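Local coordinates for uncharacterized protein (Bacteroides eggerthii, PDB 4FTD), which is of unknown function but combines a six-bladed beta-propeller with an immunoglobulin-like domain and may take part in carbohydrate metabolism, at residues 139-144 / 193-197; 180-186 / 216-220; 187-193 / 204-209; 211-217 / 229-235. All coordinates share one frame. Numbering follows the deposited sequence.

Contact 1 of 4, residues 139-144 / 193-197; sequences RCASYD and NMGAL
Adjacent blades of a beta-propeller meet along their innermost strands, as strands 139-143 and 193-197 do here. They run 8° from parallel, with axes 5.7 Å apart at closest approach and CA-CA separations of 5.5 Å for Cys140 with Met194 and 5.3 Å for Ser142 with Ala196. No backbone-to-backbone hydrogen bond joins them; the t rotamers of Cys140 and Ser142 carry SG and OG to the opposite backbone. Leu197 N donates to Ser142 OG (3.1 Å, nearly straight), and Gly195 N more weakly to Cys140 SG (3.4 Å). Waters bridge Arg139 N (2.8 Å) and Asn193 O (2.7 Å), Arg139 NH1 and Asn193 ND2, and Ser142 OG and Leu197 O; Arg139 NE also donates to Asn136 O, Asn193 ND2 to Gly246 O. Selenomethionine Met194 (chi1 and chi2 both m) starts away but folds back, bringing CE to 3.5 Å from Arg139 CB. Ser142 OG also bonds Asp415 on strand 412-420, in the blade that includes strand 120-125. Within its own sheet, 138-143 is flanked by 147-152 and 190-198 by 201-207.

Contact 2 of 4, residues 180-186 / 216-220; sequences LDVTGVK and KIYYW
Residues 180-186 form an irregular loop lying across extended strand 216-220, with no strand pairing: the nearest CA atoms are 7.7 Å (Val185 to Tyr218), 8.3 Å (Leu180 to Trp220) and 8.7 Å (Lys186 to Lys216) apart. The loop is shaped by an Asx turn, with Asp181 OD1 accepting from Thr183 N (2.9 Å), then a type II turn from Val182 to Val185 with Gly184 at positive phi, and an inverse gamma turn centred on Val185. From the strand, Lys216, Tyr218 and Trp220, all chi1 m, reach across. Trp220 NE1 donates to Asp181 O (2.9 Å), while Leu180 CD2 sits 4.1 Å from the centroid of the Trp220 five-membered ring. Val185 CG1 lies 3.7 Å from the Tyr218 ring centroid, 10° off the normal. Lys216 NZ binds Lys186 O (2.9 Å) and Tyr218 OH (3.0 Å); Lys186 N donates weakly to Tyr218 OH (3.2 Å). Thus CH-pi contacts, donors to loop carbonyls and one weakly accepting hydroxyl join loop and strand through side chains, not paired backbones.

Contact 3 of 4, residues 187-193 / 204-209; sequences GGTYDYN and LSSLSG
Three backbone hydrogen bonds set the register. Tyr190 and Leu207 make an antiparallel hydrogen-bonded pair, with Tyr190 N to Leu207 O at 3.2 Å and Leu207 N to Tyr190 O at 3.1 Å; farther along, Asn193 N donates to Ser205 O (3.0 Å). Between them the chain turns a corner at Asp191, and Tyr192 CA comes within 3.4 Å of Ser205 O as a CA-H...O contact. Bulges accommodate the irregularity: Thr189 and Tyr190 both face Leu207 in a classic beta bulge, and Asn193 with Met194 does the same opposite Ser205. Gly188 (phi 108°, psi 164°) has no side chain for good reason, since a CB would clash with Leu207 O. In the packing, Leu207 (chi1 t, chi2 p) lays CD2 over the Tyr190 ring, 3.6 Å from its centroid and 8° off the normal, while Arg153 makes a cation-pi contact with the same ring. Tyr192 CB meets Leu204 CD1 at 4.0 Å. Ser206 OG turns to the next strand, bonding Lys216 N and Pro214 O. A sparsely bonded entry into the blade's first hairpin is therefore supplemented by a CH-pi contact and by the Ser206 hydroxyl tying in the adjacent strand.

Contact 4 of 4, residues 211-217 / 229-235; sequences KVSPFKI and VIANINV
In the beta hairpin of strands 215-220 and 228-233, water bridges Lys211 and Ser213 to Val235 at the open end, where the Lys211 backbone also bonds directly to Gly236. At Lys211 the side chain (m, m, t, t) extends along Val235, with CD 4.3 Å from Val235 CG1, and a water links Lys211 NZ (2.9 Å) to Val235 O (2.8 Å). A second water lies 2.8 Å from Lys211 O, 2.8 Å from Ser213 O and 2.9 Å from Val235 N, joining the two backbones there. Pro214 CB approaches Asn232 OD1 at 3.8 Å. Strand pairing begins at Phe215, hydrogen-bonded with Ile233: Ile233 N to Phe215 O is 2.9 Å, the return from Phe215 N to Ile233 O a weak 3.3 Å. Phe215 (chi1 t) also touches Val235, CB to CG2 4.1 Å. Lys216 and Asn232 form the non-hydrogen-bonded pair, CA-CA 4.4 Å. Ile217 N donates to Ala231 O (3.0 Å), while Ile217 O accepts from both Ile230 N (2.8 Å) and Ala231 N (3.2 Å), a classic beta bulge. Phe215, Ile217, Ala231 and Ile233 share one apolar face. Strands 215-217 and 229-233 run at 172°, the third and outermost strands of a propeller blade. That face packs against the following blade, where Phe215 meets Phe263 edge-to-face and Ile233 touches Ile287; strand 201-207 is the other in-sheet neighbour of strand 215-220.

From the N terminus, the chain passes through the likely immunoglobulin-like sheet before entering the propeller, where contact 1 opens on the first strand of one blade. It closes 49 residues later on the first strand of the next, joining two blades. Within that loop lie the starts of contacts 2 and 3, so contact 1 crosses both. Contact 2 spans the interblade loop and the third strand of the second blade, and encloses contact 3, which pairs that blade's first two strands. Contact 4 follows contact 3 in series, sharing Lys216 and Ile217 with contact 2, and adds the outermost strand. Contacts 2-4 thus assemble one blade, while contact 1 joins its innermost strand to that of the preceding blade.

Contact 1 of 4, residues 139-144 / 193-197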
loop_
_atom_site.group_PDB
_atom_site.type_symbol
_atom_site.label_atom_id
_atom_site.label_comp_id
_atom_site.label_asym_id
_atom_site.label_seq_id
_atom_site.Cartn_x
_atom_site.Cartn_y
_atom_site.Cartn_z
ATOM N N ARG A 139 2.024 -21.717 -0.108
ATOM C CA ARG A 139 1.153 -20.902 -0.996
ATOM C C ARG A 139 0.644 -19.636 -0.351
ATOM O O ARG A 139 -0.127 -18.873 -0.937
ATOM C CB ARG A 139 -0.020 -21.753 -1.457
ATOM C CG ARG A 139 0.443 -22.957 -2.225
ATOM C CD ARG A 139 -0.701 -23.754 -2.823
ATOM N NE ARG A 139 -0.117 -24.956 -3.451
ATOM C CZ ARG A 139 -0.803 -25.813 -4.204
ATOM N NH1 ARG A 139 -2.068 -25.610 -4.459
ATOM N NH2 ARG A 139 -0.224 -26.887 -4.696
ATOM N N CYS A 140 1.122 -19.355 0.853
ATOM C CA CYS A 140 0.658 -18.209 1.580
ATOM C C CYS A 140 1.656 -17.694 2.595
ATOM O O CYS A 140 2.257 -18.465 3.320
ATOM C CB CYS A 140 -0.588 -18.583 2.342
ATOM S SG CYS A 140 -1.550 -17.235 3.101
ATOM N N ALA A 141 1.743 -16.377 2.662
ATOM C CA ALA A 141 2.484 -15.639 3.664
ATOM C C ALA A 141 1.682 -14.387 4.012
ATOM O O ALA A 141 0.892 -13.899 3.209
ATOM C CB ALA A 141 3.925 -15.297 3.152
ATOM N N SER A 142 1.838 -13.897 5.236
ATOM C CA SER A 142 1.146 -12.732 5.718
ATOM C C SER A 142 2.120 -11.910 6.610
ATOM O O SER A 142 3.143 -12.414 7.024
ATOM C CB SER A 142 -0.113 -13.160 6.486
ATOM O OG SER A 142 -0.857 -12.050 6.991
ATOM N N TYR A 143 1.814 -10.641 6.811
ATOM C CA TYR A 143 2.702 -9.685 7.494
ATOM C C TYR A 143 1.887 -8.699 8.290
ATOM O O TYR A 143 0.838 -8.311 7.859
ATOM C CB TYR A 143 3.528 -8.970 6.452
ATOM C CG TYR A 143 4.156 -7.627 6.825
ATOM C CD1 TYR A 143 3.477 -6.429 6.567
ATOM C CD2 TYR A 143 5.444 -7.545 7.311
ATOM C CE1 TYR A 143 4.040 -5.204 6.849
ATOM C CE2 TYR A 143 6.036 -6.297 7.567
ATOM C CZ TYR A 143 5.310 -5.144 7.332
ATOM O OH TYR A 143 5.825 -3.938 7.591
ATOM N N ASP A 144 2.358 -8.313 9.458
ATOM C CA ASP A 144 1.690 -7.308 10.259
ATOM C C ASP A 144 2.643 -6.247 10.827
ATOM O O ASP A 144 2.264 -5.544 11.727
ATOM C CB ASP A 144 0.935 -7.984 11.402
ATOM C CG ASP A 144 1.849 -8.657 12.404
ATOM O OD1 ASP A 144 3.095 -8.624 12.264
ATOM O OD2 ASP A 144 1.304 -9.267 13.326
ATOM N N ASN A 193 -3.052 -24.500 4.442
ATOM C CA ASN A 193 -2.827 -23.940 3.129
ATOM C C ASN A 193 -2.832 -22.438 3.167
ATOM O O ASN A 193 -1.802 -21.835 2.926
ATOM C CB ASN A 193 -3.844 -24.482 2.150
ATOM C CG ASN A 193 -3.470 -24.205 0.683
ATOM O OD1 ASN A 193 -2.322 -24.418 0.308
ATOM N ND2 ASN A 193 -4.434 -23.762 -0.150
HETATM N N MSE A 194 -3.955 -21.798 3.523
HETATM C CA MSE A 194 -3.978 -20.311 3.654
HETATM C C MSE A 194 -3.864 -19.950 5.129
HETATM O O MSE A 194 -4.048 -20.775 5.981
HETATM C CB MSE A 194 -5.293 -19.745 3.118
HETATM C CG MSE A 194 -5.487 -19.995 1.662
HETATM SE SE MSE A 194 -4.148 -18.950 0.581
HETATM C CE MSE A 194 -3.018 -20.365 -0.223
ATOM N N GLY A 195 -3.574 -18.689 5.411
ATOM C CA GLY A 195 -3.631 -18.202 6.785
ATOM C C GLY A 195 -3.419 -16.699 6.786
ATOM O O GLY A 195 -3.239 -16.104 5.724
ATOM N N ALA A 196 -3.309 -16.127 7.964
ATOM C CA ALA A 196 -3.177 -14.690 8.097
ATOM C C ALA A 196 -2.707 -14.376 9.519
ATOM O O ALA A 196 -3.022 -15.087 10.486
ATOM C CB ALA A 196 -4.534 -14.013 7.805
ATOM N N LEU A 197 -2.020 -13.254 9.618
ATOM C CA LEU A 197 -1.698 -12.565 10.848
ATOM C C LEU A 197 -2.677 -11.384 10.989
ATOM O O LEU A 197 -2.772 -10.536 10.116
ATOM C CB LEU A 197 -0.285 -12.025 10.779
ATOM C CG LEU A 197 0.890 -12.895 11.079
ATOM C CD1 LEU A 197 2.212 -12.160 10.726
ATOM C CD2 LEU A 197 0.858 -13.288 12.550
HETATM O O HOH W 1 0.586 -22.834 2.064
HETATM O O HOH W 2 -4.124 -23.515 -3.197
HETATM O O HOH W 3 -3.445 -10.200 7.290
#

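Contact 2 of 4, residues 180-186 / 216-220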
loop_
_atom_site.group_PDB
_atom_site.type_symbol
_atom_site.label_atom_id
_atom_site.label_comp_id
_atom_site.label_asym_id
_atom_site.label_seq_id
_atom_site.Cartn_x
_atom_site.Cartn_y
_atom_site.Cartn_z
ATOM N N LEU A 180 5.235 -22.498 14.866
ATOM C CA LEU A 180 4.023 -22.624 15.603
ATOM C C LEU A 180 3.845 -24.020 16.140
ATOM O O LEU A 180 4.230 -24.998 15.496
ATOM C CB LEU A 180 2.863 -22.294 14.663
ATOM C CG LEU A 180 2.754 -20.830 14.200
ATOM C CD1 LEU A 180 1.669 -20.716 13.114
ATOM C CD2 LEU A 180 2.447 -19.853 15.358
ATOM N N ASP A 181 3.188 -24.127 17.293
ATOM C CA ASP A 181 2.751 -25.421 17.817
ATOM C C ASP A 181 1.649 -25.928 16.916
ATOM O O ASP A 181 0.605 -25.289 16.822
ATOM C CB ASP A 181 2.278 -25.251 19.262
ATOM C CG ASP A 181 1.852 -26.547 19.911
ATOM O OD1 ASP A 181 1.695 -27.587 19.235
ATOM O OD2 ASP A 181 1.662 -26.510 21.136
ATOM N N VAL A 182 1.896 -27.042 16.202
ATOM C CA VAL A 182 0.901 -27.628 15.276
ATOM C C VAL A 182 0.398 -28.995 15.803
ATOM O O VAL A 182 -0.133 -29.799 15.059
ATOM C CB VAL A 182 1.390 -27.661 13.799
ATOM C CG1 VAL A 182 1.444 -26.261 13.205
ATOM C CG2 VAL A 182 2.748 -28.358 13.678
ATOM N N THR A 183 0.499 -29.241 17.106
ATOM C CA THR A 183 -0.053 -30.490 17.708
ATOM C C THR A 183 -1.553 -30.568 17.435
ATOM O O THR A 183 -2.270 -29.596 17.643
ATOM C CB THR A 183 0.188 -30.545 19.218
ATOM O OG1 THR A 183 1.544 -30.240 19.441
ATOM C CG2 THR A 183 -0.076 -31.967 19.796
ATOM N N GLY A 184 -1.996 -31.667 16.832
ATOM C CA GLY A 184 -3.425 -31.823 16.467
ATOM C C GLY A 184 -3.928 -31.010 15.299
ATOM O O GLY A 184 -5.123 -31.042 15.010
ATOM N N VAL A 185 -3.041 -30.280 14.603
ATOM C CA VAL A 185 -3.425 -29.509 13.453
ATOM C C VAL A 185 -3.328 -30.477 12.247
ATOM O O VAL A 185 -2.324 -30.514 11.511
ATOM C CB VAL A 185 -2.576 -28.227 13.305
ATOM C CG1 VAL A 185 -2.947 -27.473 12.018
ATOM C CG2 VAL A 185 -2.764 -27.359 14.537
ATOM N N LYS A 186 -4.423 -31.201 12.060
ATOM C CA LYS A 186 -4.590 -32.329 11.136
ATOM C C LYS A 186 -6.030 -32.435 10.649
ATOM O O LYS A 186 -6.966 -32.218 11.414
ATOM C CB LYS A 186 -4.231 -33.638 11.856
ATOM C CG LYS A 186 -2.746 -33.947 11.839
ATOM C CD LYS A 186 -2.426 -34.671 10.541
ATOM C CE LYS A 186 -0.965 -34.618 10.114
ATOM N NZ LYS A 186 -0.941 -34.823 8.624
ATOM N N LYS A 216 -11.116 -26.938 8.223
ATOM C CA LYS A 216 -10.818 -26.522 9.573
ATOM C C LYS A 216 -10.121 -25.199 9.580
ATOM O O LYS A 216 -9.409 -24.877 8.617
ATOM C CB LYS A 216 -9.991 -27.611 10.259
ATOM C CG LYS A 216 -10.721 -28.952 10.321
ATOM C CD LYS A 216 -9.898 -30.054 10.951
ATOM C CE LYS A 216 -9.832 -29.867 12.439
ATOM N NZ LYS A 216 -8.929 -30.878 13.010
ATOM N N ILE A 217 -10.401 -24.416 10.617
ATOM C CA ILE A 217 -9.774 -23.126 10.879
ATOM C C ILE A 217 -9.204 -23.201 12.296
ATOM O O ILE A 217 -9.890 -23.626 13.250
ATOM C CB ILE A 217 -10.734 -21.943 10.774
ATOM C CG1 ILE A 217 -11.490 -21.988 9.416
ATOM C CG2 ILE A 217 -10.029 -20.618 10.963
ATOM C CD1 ILE A 217 -12.568 -20.934 9.263
ATOM N N TYR A 218 -7.947 -22.818 12.375
ATOM C CA TYR A 218 -7.179 -22.823 13.580
ATOM C C TYR A 218 -6.735 -21.404 13.965
ATOM O O TYR A 218 -6.502 -20.551 13.089
ATOM C CB TYR A 218 -5.938 -23.655 13.356
ATOM C CG TYR A 218 -6.212 -25.106 12.975
ATOM C CD1 TYR A 218 -6.375 -25.472 11.648
ATOM C CD2 TYR A 218 -6.300 -26.105 13.962
ATOM C CE1 TYR A 218 -6.564 -26.807 11.275
ATOM C CE2 TYR A 218 -6.508 -27.440 13.613
ATOM C CZ TYR A 218 -6.649 -27.783 12.270
ATOM O OH TYR A 218 -6.798 -29.080 11.912
ATOM N N TYR A 219 -6.526 -21.220 15.282
ATOM C CA TYR A 219 -6.208 -19.944 15.879
ATOM C C TYR A 219 -5.105 -20.071 16.923
ATOM O O TYR A 219 -5.143 -20.990 17.766
ATOM C CB TYR A 219 -7.490 -19.418 16.564
ATOM C CG TYR A 219 -7.359 -18.128 17.386
ATOM C CD1 TYR A 219 -7.515 -16.879 16.795
ATOM C CD2 TYR A 219 -7.205 -18.171 18.762
ATOM C CE1 TYR A 219 -7.446 -15.718 17.545
ATOM C CE2 TYR A 219 -7.121 -17.007 19.508
ATOM C CZ TYR A 219 -7.243 -15.783 18.887
ATOM O OH TYR A 219 -7.173 -14.610 19.601
ATOM N N TRP A 220 -4.152 -19.137 16.881
ATOM C CA TRP A 220 -3.114 -18.998 17.882
ATOM C C TRP A 220 -3.227 -17.608 18.469
ATOM O O TRP A 220 -3.107 -16.603 17.738
ATOM C CB TRP A 220 -1.718 -19.128 17.244
ATOM C CG TRP A 220 -1.348 -20.523 16.919
ATOM C CD1 TRP A 220 -0.500 -21.337 17.628
ATOM C CD2 TRP A 220 -1.760 -21.263 15.778
ATOM N NE1 TRP A 220 -0.410 -22.563 17.026
ATOM C CE2 TRP A 220 -1.157 -22.538 15.870
ATOM C CE3 TRP A 220 -2.613 -20.990 14.694
ATOM C CZ2 TRP A 220 -1.364 -23.524 14.913
ATOM C CZ3 TRP A 220 -2.801 -21.975 13.741
ATOM C CH2 TRP A 220 -2.187 -23.218 13.857
#

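Contact 3 of 4, residues 187-193 / 204-209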
loop_
_atom_site.group_PDB
_atom_site.type_symbol
_atom_site.label_atom_id
_atom_site.label_comp_id
_atom_site.label_asym_id
_atom_site.label_seq_id
_atom_site.Cartn_x
_atom_site.Cartn_y
_atom_site.Cartn_z
ATOM N N GLY A 187 -6.199 -32.865 9.401
ATOM C CA GLY A 187 -7.527 -32.969 8.794
ATOM C C GLY A 187 -7.665 -32.106 7.541
ATOM O O GLY A 187 -7.371 -30.897 7.558
ATOM N N GLY A 188 -8.219 -32.705 6.494
ATOM C CA GLY A 188 -8.360 -32.057 5.226
ATOM C C GLY A 188 -7.368 -32.667 4.262
ATOM O O GLY A 188 -6.498 -33.395 4.654
ATOM N N THR A 189 -7.569 -32.435 2.972
ATOM C CA THR A 189 -6.608 -32.836 1.937
ATOM C C THR A 189 -5.222 -32.233 2.180
ATOM O O THR A 189 -4.198 -32.913 2.005
ATOM C CB THR A 189 -7.171 -32.462 0.548
ATOM O OG1 THR A 189 -8.456 -33.070 0.437
ATOM C CG2 THR A 189 -6.239 -32.924 -0.604
ATOM N N TYR A 190 -5.167 -30.968 2.591
ATOM C CA TYR A 190 -3.945 -30.399 3.175
ATOM C C TYR A 190 -4.289 -29.989 4.574
ATOM O O TYR A 190 -5.385 -29.464 4.853
ATOM C CB TYR A 190 -3.364 -29.164 2.457
ATOM C CG TYR A 190 -3.114 -29.251 0.951
ATOM C CD1 TYR A 190 -2.943 -30.445 0.296
ATOM C CD2 TYR A 190 -2.936 -28.062 0.193
ATOM C CE1 TYR A 190 -2.698 -30.495 -1.082
ATOM C CE2 TYR A 190 -2.686 -28.106 -1.183
ATOM C CZ TYR A 190 -2.566 -29.337 -1.818
ATOM O OH TYR A 190 -2.349 -29.428 -3.197
ATOM N N ASP A 191 -3.379 -30.225 5.490
ATOM C CA ASP A 191 -3.624 -29.850 6.893
ATOM C C ASP A 191 -3.775 -28.325 7.063
ATOM O O ASP A 191 -4.401 -27.859 7.970
ATOM C CB ASP A 191 -2.455 -30.284 7.736
ATOM C CG ASP A 191 -2.345 -31.815 7.889
ATOM O OD1 ASP A 191 -3.337 -32.538 7.742
ATOM O OD2 ASP A 191 -1.217 -32.244 8.179
ATOM N N TYR A 192 -3.020 -27.578 6.270
ATOM C CA TYR A 192 -3.073 -26.125 6.213
ATOM C C TYR A 192 -2.613 -25.688 4.807
ATOM O O TYR A 192 -1.890 -26.401 4.109
ATOM C CB TYR A 192 -2.305 -25.441 7.320
ATOM C CG TYR A 192 -1.115 -26.245 7.780
ATOM C CD1 TYR A 192 0.052 -26.250 7.033
ATOM C CD2 TYR A 192 -1.181 -27.015 8.925
ATOM C CE1 TYR A 192 1.119 -27.046 7.397
ATOM C CE2 TYR A 192 -0.084 -27.810 9.326
ATOM C CZ TYR A 192 1.038 -27.807 8.545
ATOM O OH TYR A 192 2.120 -28.529 8.844
ATOM N N ASN A 193 -3.052 -24.500 4.442
ATOM C CA ASN A 193 -2.827 -23.940 3.129
ATOM C C ASN A 193 -2.832 -22.438 3.167
ATOM O O ASN A 193 -1.802 -21.835 2.926
ATOM C CB ASN A 193 -3.844 -24.482 2.150
ATOM C CG ASN A 193 -3.470 -24.205 0.683
ATOM O OD1 ASN A 193 -2.322 -24.418 0.308
ATOM N ND2 ASN A 193 -4.434 -23.762 -0.150
ATOM N N LEU A 204 -4.953 -20.150 10.585
ATOM C CA LEU A 204 -4.683 -21.016 9.451
ATOM C C LEU A 204 -5.952 -21.771 9.073
ATOM O O LEU A 204 -6.760 -22.080 9.915
ATOM C CB LEU A 204 -3.575 -22.024 9.754
ATOM C CG LEU A 204 -2.132 -21.604 10.090
ATOM C CD1 LEU A 204 -1.273 -22.834 10.218
ATOM C CD2 LEU A 204 -1.561 -20.668 9.050
ATOM N N SER A 205 -6.064 -22.155 7.793
ATOM C CA SER A 205 -7.157 -22.965 7.337
ATOM C C SER A 205 -6.639 -24.151 6.518
ATOM O O SER A 205 -5.647 -24.008 5.787
ATOM C CB SER A 205 -8.139 -22.134 6.533
ATOM O OG SER A 205 -7.500 -21.329 5.514
ATOM N N SER A 206 -7.347 -25.277 6.606
ATOM C CA SER A 206 -7.016 -26.460 5.837
ATOM C C SER A 206 -7.476 -26.288 4.377
ATOM O O SER A 206 -8.124 -25.269 4.037
ATOM C CB SER A 206 -7.663 -27.709 6.474
ATOM O OG SER A 206 -9.055 -27.788 6.287
ATOM N N LEU A 207 -7.123 -27.258 3.557
ATOM C CA LEU A 207 -7.620 -27.424 2.202
ATOM C C LEU A 207 -8.567 -28.634 2.266
ATOM O O LEU A 207 -8.140 -29.738 2.621
ATOM C CB LEU A 207 -6.525 -27.646 1.138
ATOM C CG LEU A 207 -7.184 -27.882 -0.254
ATOM C CD1 LEU A 207 -7.307 -26.548 -0.875
ATOM C CD2 LEU A 207 -6.345 -28.773 -1.136
ATOM N N SER A 208 -9.860 -28.383 1.983
ATOM C CA SER A 208 -10.875 -29.407 1.932
ATOM C C SER A 208 -11.038 -29.840 0.476
ATOM O O SER A 208 -11.566 -29.073 -0.334
ATOM C CB SER A 208 -12.243 -28.851 2.437
ATOM O OG SER A 208 -13.311 -29.780 2.233
ATOM N N GLY A 209 -10.661 -31.071 0.155
ATOM C CA GLY A 209 -10.747 -31.592 -1.215
ATOM C C GLY A 209 -12.078 -32.197 -1.660
ATOM O O GLY A 209 -12.179 -32.659 -2.773
#

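Contact 4 of 4, residues 211-217 / 229-235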
loop_
_atom_site.group_PDB
_atom_site.type_symbol
_atom_site.label_atom_id
_atom_site.label_comp_id
_atom_site.label_asym_id
_atom_site.label_seq_id
_atom_site.Cartn_x
_atom_site.Cartn_y
_atom_site.Cartn_z
ATOM N N LYS A 211 -16.597 -32.899 -0.242
ATOM C CA LYS A 211 -17.672 -32.659 0.722
ATOM C C LYS A 211 -17.398 -33.211 2.102
ATOM O O LYS A 211 -17.907 -32.691 3.096
ATOM C CB LYS A 211 -19.008 -33.298 0.242
ATOM C CG LYS A 211 -19.520 -32.856 -1.144
ATOM C CD LYS A 211 -19.655 -31.341 -1.265
ATOM C CE LYS A 211 -20.526 -30.955 -2.451
ATOM N NZ LYS A 211 -20.937 -29.538 -2.318
ATOM N N VAL A 212 -16.662 -34.316 2.131
ATOM C CA VAL A 212 -16.382 -35.064 3.333
ATOM C C VAL A 212 -15.024 -34.669 3.972
ATOM O O VAL A 212 -14.766 -34.955 5.164
ATOM C CB VAL A 212 -16.477 -36.578 2.969
ATOM C CG1 VAL A 212 -15.503 -36.928 1.829
ATOM C CG2 VAL A 212 -16.266 -37.412 4.198
ATOM N N SER A 213 -14.198 -33.906 3.247
ATOM C CA SER A 213 -12.875 -33.509 3.761
ATOM C C SER A 213 -13.015 -32.360 4.806
ATOM O O SER A 213 -13.559 -31.319 4.464
ATOM C CB SER A 213 -12.038 -33.058 2.577
ATOM O OG SER A 213 -10.755 -32.680 2.992
ATOM N N PRO A 214 -12.489 -32.534 6.038
ATOM C CA PRO A 214 -12.614 -31.466 7.035
ATOM C C PRO A 214 -12.064 -30.111 6.554
ATOM O O PRO A 214 -10.965 -30.031 5.999
ATOM C CB PRO A 214 -11.811 -31.982 8.221
ATOM C CG PRO A 214 -11.830 -33.484 8.080
ATOM C CD PRO A 214 -11.764 -33.703 6.594
ATOM N N PHE A 215 -12.882 -29.081 6.708
ATOM C CA PHE A 215 -12.505 -27.728 6.421
ATOM C C PHE A 215 -12.353 -26.983 7.736
ATOM O O PHE A 215 -13.310 -26.508 8.283
ATOM C CB PHE A 215 -13.509 -27.098 5.454
ATOM C CG PHE A 215 -13.090 -25.746 4.903
ATOM C CD1 PHE A 215 -11.781 -25.489 4.487
ATOM C CD2 PHE A 215 -14.072 -24.780 4.619
ATOM C CE1 PHE A 215 -11.412 -24.266 3.952
ATOM C CE2 PHE A 215 -13.707 -23.555 4.061
ATOM C CZ PHE A 215 -12.391 -23.305 3.713
ATOM N N LYS A 216 -11.116 -26.938 8.223
ATOM C CA LYS A 216 -10.818 -26.522 9.573
ATOM C C LYS A 216 -10.121 -25.199 9.580
ATOM O O LYS A 216 -9.409 -24.877 8.617
ATOM C CB LYS A 216 -9.991 -27.611 10.259
ATOM C CG LYS A 216 -10.721 -28.952 10.321
ATOM C CD LYS A 216 -9.898 -30.054 10.951
ATOM C CE LYS A 216 -9.832 -29.867 12.439
ATOM N NZ LYS A 216 -8.929 -30.878 13.010
ATOM N N ILE A 217 -10.401 -24.416 10.617
ATOM C CA ILE A 217 -9.774 -23.126 10.879
ATOM C C ILE A 217 -9.204 -23.201 12.296
ATOM O O ILE A 217 -9.890 -23.626 13.250
ATOM C CB ILE A 217 -10.734 -21.943 10.774
ATOM C CG1 ILE A 217 -11.490 -21.988 9.416
ATOM C CG2 ILE A 217 -10.029 -20.618 10.963
ATOM C CD1 ILE A 217 -12.568 -20.934 9.263
ATOM N N VAL A 229 -8.745 -25.178 17.615
ATOM C CA VAL A 229 -9.615 -25.396 16.470
ATOM C C VAL A 229 -10.826 -24.488 16.726
ATOM O O VAL A 229 -11.495 -24.649 17.734
ATOM C CB VAL A 229 -10.082 -26.845 16.341
ATOM C CG1 VAL A 229 -10.736 -27.013 14.984
ATOM C CG2 VAL A 229 -8.915 -27.817 16.592
ATOM N N ILE A 230 -11.068 -23.542 15.827
ATOM C CA ILE A 230 -12.234 -22.642 15.913
ATOM C C ILE A 230 -13.324 -22.964 14.893
ATOM O O ILE A 230 -14.422 -22.464 15.016
ATOM C CB ILE A 230 -11.837 -21.124 15.904
ATOM C CG1 ILE A 230 -11.185 -20.676 14.598
ATOM C CG2 ILE A 230 -10.938 -20.846 17.098
ATOM C CD1 ILE A 230 -11.036 -19.159 14.454
ATOM N N ALA A 231 -13.037 -23.814 13.909
ATOM C CA ALA A 231 -14.065 -24.300 12.973
ATOM C C ALA A 231 -13.669 -25.626 12.432
ATOM O O ALA A 231 -12.465 -25.913 12.233
ATOM C CB ALA A 231 -14.267 -23.335 11.818
ATOM N N ASN A 232 -14.679 -26.435 12.180
ATOM C CA ASN A 232 -14.569 -27.725 11.535
ATOM C C ASN A 232 -15.835 -27.880 10.674
ATOM O O ASN A 232 -16.818 -28.465 11.080
ATOM C CB ASN A 232 -14.326 -28.833 12.582
ATOM C CG ASN A 232 -13.930 -30.146 11.950
ATOM O OD1 ASN A 232 -14.125 -30.333 10.776
ATOM N ND2 ASN A 232 -13.435 -31.060 12.739
ATOM N N ILE A 233 -15.777 -27.280 9.492
ATOM C CA ILE A 233 -16.921 -27.062 8.624
ATOM C C ILE A 233 -17.115 -28.284 7.759
ATOM O O ILE A 233 -16.174 -28.786 7.105
ATOM C CB ILE A 233 -16.719 -25.791 7.768
ATOM C CG1 ILE A 233 -16.607 -24.554 8.677
ATOM C CG2 ILE A 233 -17.801 -25.661 6.705
ATOM C CD1 ILE A 233 -16.022 -23.338 7.987
ATOM N N ASN A 234 -18.320 -28.832 7.868
ATOM C CA ASN A 234 -18.776 -29.941 7.048
ATOM C C ASN A 234 -19.365 -29.312 5.797
ATOM O O ASN A 234 -20.503 -28.864 5.819
ATOM C CB ASN A 234 -19.847 -30.747 7.770
ATOM C CG ASN A 234 -20.216 -32.009 7.033
ATOM O OD1 ASN A 234 -20.127 -32.098 5.806
ATOM N ND2 ASN A 234 -20.609 -33.016 7.792
ATOM N N VAL A 235 -18.605 -29.324 4.707
ATOM C CA VAL A 235 -19.009 -28.659 3.469
ATOM C C VAL A 235 -20.245 -29.342 2.879
ATOM O O VAL A 235 -21.094 -28.681 2.274
ATOM C CB VAL A 235 -17.826 -28.569 2.467
ATOM C CG1 VAL A 235 -18.291 -28.009 1.105
ATOM C CG2 VAL A 235 -16.746 -27.658 3.057
HETATM O O HOH W 4 -16.327 -31.137 4.821
HETATM O O HOH W 5 -22.640 -29.211 -0.032
#